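Long-range contact in transcription factor cep-1 (Caenorhabditis elegans, PDB 1T4W), which switches on genes as a p53-like transcriptional activator, binding the p53 consensus DNA sequence and promoting germline apoptosis after DNA damage: residues 60-65 against 98-103. Sequence-based numbering, arbitrary orientation.
Sequences IRFVKY and DSFFYI
The OG of Ser99 hydrogen-bonds to Phe101 O at 2.8 Å, lying in the carbonyl plane on a lone pair, and OG is also bonded to the hydroxyl of Ser118. The bond ties Ser99, in the segment leading into strand 101-103, to Phe101, the residue that carries most of the contact with strand 60-65. The Phe101 CG sits between the backbone N and the carbonyl carbon (chi1 69°), and the ring reaches across to the opposing strand. CB of Phe62 lies over one face of it as a CH-pi contact, 3.9 Å from the centroid. At the rim, Ile60 O lies in the ring plane, 3.6 Å from CZ, while Ile60 CG2 meets CE2 at 3.9 Å. Farther along, Ile60 and Ile103 reach tip to tip, their CD1 atoms 4.1 Å apart. On the other flank the rings of Phe62 and Phe100 meet obliquely, planes at 43°, with CE2 of Phe62 3.7 Å from CD1 of Phe100. Phe120 adds an edge-to-face partner to Phe101, and Phe100 also touches the zinc ligand Cys139. An alanine in place of Phe101 would probably open a gap between the strands, leaving Phe62 CB without its aromatic face and Ile60 CG2 without its contact to CE2. The strands run nearly antiparallel (164°) but belong to different sheets of the beta sandwich of this p53-like DNA-binding domain, and no hydrogen bond joins them. Cohesion here therefore comes from buried apolar and aromatic packing, which through Phe100 extends to the edge of the zinc site.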
loop_
_atom_site.group_PDB
_atom_site.type_symbol
_atom_site.label_atom_id
_atom_site.label_comp_id
_atom_site.label_asym_id
_atom_site.label_seq_id
_atom_site.Cartn_x
_atom_site.Cartn_y
_atom_site.Cartn_z
ATOM N N ILE A 60 4.061 -2.857 -6.431
ATOM C CA ILE A 60 3.180 -2.205 -5.465
ATOM C C ILE A 60 1.731 -2.332 -5.955
ATOM O O ILE A 60 1.416 -1.931 -7.070
ATOM C CB ILE A 60 3.516 -0.706 -5.336
ATOM C CG1 ILE A 60 4.989 -0.534 -4.948
ATOM C CG2 ILE A 60 2.597 -0.058 -4.286
ATOM C CD1 ILE A 60 5.542 0.841 -5.283
ATOM N N ARG A 61 0.872 -2.889 -5.113
ATOM C CA ARG A 61 -0.534 -3.084 -5.442
ATOM C C ARG A 61 -1.437 -2.519 -4.355
ATOM O O ARG A 61 -1.030 -2.351 -3.201
ATOM C CB ARG A 61 -0.854 -4.576 -5.586
ATOM C CG ARG A 61 -0.219 -5.294 -6.799
ATOM C CD ARG A 61 -0.953 -6.651 -7.010
ATOM N NE ARG A 61 -2.326 -6.421 -7.448
ATOM C CZ ARG A 61 -3.300 -7.321 -7.421
ATOM N NH1 ARG A 61 -4.509 -6.985 -7.856
ATOM N NH2 ARG A 61 -3.079 -8.547 -6.947
ATOM N N PHE A 62 -2.674 -2.234 -4.734
ATOM C CA PHE A 62 -3.639 -1.734 -3.783
ATOM C C PHE A 62 -4.908 -2.528 -4.081
ATOM O O PHE A 62 -5.608 -2.304 -5.087
ATOM C CB PHE A 62 -3.827 -0.222 -3.931
ATOM C CG PHE A 62 -4.646 0.390 -2.818
ATOM C CD1 PHE A 62 -4.241 0.249 -1.483
ATOM C CD2 PHE A 62 -5.821 1.101 -3.101
ATOM C CE1 PHE A 62 -4.981 0.800 -0.438
ATOM C CE2 PHE A 62 -6.584 1.666 -2.068
ATOM C CZ PHE A 62 -6.166 1.519 -0.728
ATOM N N VAL A 63 -5.180 -3.472 -3.187
ATOM C CA VAL A 63 -6.289 -4.407 -3.336
ATOM C C VAL A 63 -7.300 -4.410 -2.193
ATOM O O VAL A 63 -7.094 -3.779 -1.145
ATOM C CB VAL A 63 -5.733 -5.853 -3.470
ATOM C CG1 VAL A 63 -4.596 -5.868 -4.490
ATOM C CG2 VAL A 63 -5.229 -6.378 -2.104
ATOM N N LYS A 64 -8.397 -5.131 -2.405
ATOM C CA LYS A 64 -9.434 -5.256 -1.386
ATOM C C LYS A 64 -9.645 -6.727 -1.075
ATOM O O LYS A 64 -9.407 -7.586 -1.919
ATOM C CB LYS A 64 -10.754 -4.620 -1.851
ATOM C CG LYS A 64 -11.442 -5.313 -3.008
ATOM C CD LYS A 64 -12.603 -4.457 -3.505
ATOM C CE LYS A 64 -13.312 -5.079 -4.696
ATOM N NZ LYS A 64 -12.396 -5.316 -5.842
ATOM N N TYR A 65 -10.087 -7.013 0.141
ATOM C CA TYR A 65 -10.310 -8.383 0.545
ATOM C C TYR A 65 -11.332 -8.379 1.672
ATOM O O TYR A 65 -11.692 -7.324 2.194
ATOM C CB TYR A 65 -8.987 -9.005 1.015
ATOM C CG TYR A 65 -8.440 -8.477 2.333
ATOM C CD1 TYR A 65 -8.944 -8.930 3.560
ATOM C CD2 TYR A 65 -7.433 -7.513 2.355
ATOM C CE1 TYR A 65 -8.458 -8.427 4.783
ATOM C CE2 TYR A 65 -6.939 -7.001 3.564
ATOM C CZ TYR A 65 -7.454 -7.460 4.777
ATOM O OH TYR A 65 -6.969 -6.950 5.974
ATOM N N ASP A 98 -7.449 5.712 -14.724
ATOM C CA ASP A 98 -8.300 4.840 -13.927
ATOM C C ASP A 98 -7.603 4.176 -12.737
ATOM O O ASP A 98 -8.224 3.364 -12.046
ATOM C CB ASP A 98 -8.934 3.776 -14.826
ATOM C CG ASP A 98 -7.904 2.940 -15.530
ATOM O OD1 ASP A 98 -6.716 3.303 -15.448
ATOM O OD2 ASP A 98 -8.269 1.929 -16.163
ATOM N N SER A 99 -6.327 4.496 -12.483
ATOM C CA SER A 99 -5.661 3.868 -11.338
ATOM C C SER A 99 -6.155 4.530 -10.051
ATOM O O SER A 99 -6.288 5.753 -9.977
ATOM C CB SER A 99 -4.146 4.016 -11.427
ATOM O OG SER A 99 -3.524 3.289 -10.380
ATOM N N PHE A 100 -6.440 3.719 -9.044
ATOM C CA PHE A 100 -6.917 4.239 -7.772
ATOM C C PHE A 100 -5.803 5.047 -7.072
ATOM O O PHE A 100 -6.065 6.042 -6.373
ATOM C CB PHE A 100 -7.365 3.068 -6.885
ATOM C CG PHE A 100 -8.269 3.475 -5.740
ATOM C CD1 PHE A 100 -7.749 4.098 -4.602
ATOM C CD2 PHE A 100 -9.648 3.278 -5.825
ATOM C CE1 PHE A 100 -8.599 4.529 -3.552
ATOM C CE2 PHE A 100 -10.506 3.707 -4.790
ATOM C CZ PHE A 100 -9.975 4.332 -3.659
ATOM N N PHE A 101 -4.559 4.634 -7.295
ATOM C CA PHE A 101 -3.417 5.269 -6.641
ATOM C C PHE A 101 -2.251 5.557 -7.574
ATOM O O PHE A 101 -2.145 4.974 -8.645
ATOM C CB PHE A 101 -2.919 4.376 -5.496
ATOM C CG PHE A 101 -2.273 3.093 -5.959
ATOM C CD1 PHE A 101 -3.025 2.099 -6.563
ATOM C CD2 PHE A 101 -0.898 2.893 -5.809
ATOM C CE1 PHE A 101 -2.429 0.912 -7.022
ATOM C CE2 PHE A 101 -0.287 1.716 -6.253
ATOM C CZ PHE A 101 -1.055 0.720 -6.861
ATOM N N TYR A 102 -1.363 6.443 -7.138
ATOM C CA TYR A 102 -0.180 6.805 -7.913
ATOM C C TYR A 102 1.056 6.884 -7.010
ATOM O O TYR A 102 0.951 6.974 -5.780
ATOM C CB TYR A 102 -0.387 8.152 -8.620
ATOM C CG TYR A 102 -1.624 8.184 -9.494
ATOM C CD1 TYR A 102 -2.878 8.515 -8.963
ATOM C CD2 TYR A 102 -1.554 7.814 -10.843
ATOM C CE1 TYR A 102 -4.032 8.471 -9.756
ATOM C CE2 TYR A 102 -2.690 7.764 -11.632
ATOM C CZ TYR A 102 -3.927 8.088 -11.084
ATOM O OH TYR A 102 -5.044 7.971 -11.868
ATOM N N ILE A 103 2.223 6.851 -7.641
ATOM C CA ILE A 103 3.498 6.895 -6.948
ATOM C C ILE A 103 4.216 8.188 -7.339
ATOM O O ILE A 103 4.388 8.482 -8.525
ATOM C CB ILE A 103 4.354 5.658 -7.360
ATOM C CG1 ILE A 103 3.566 4.374 -7.060
ATOM C CG2 ILE A 103 5.709 5.666 -6.643
ATOM C CD1 ILE A 103 3.192 4.187 -5.596
#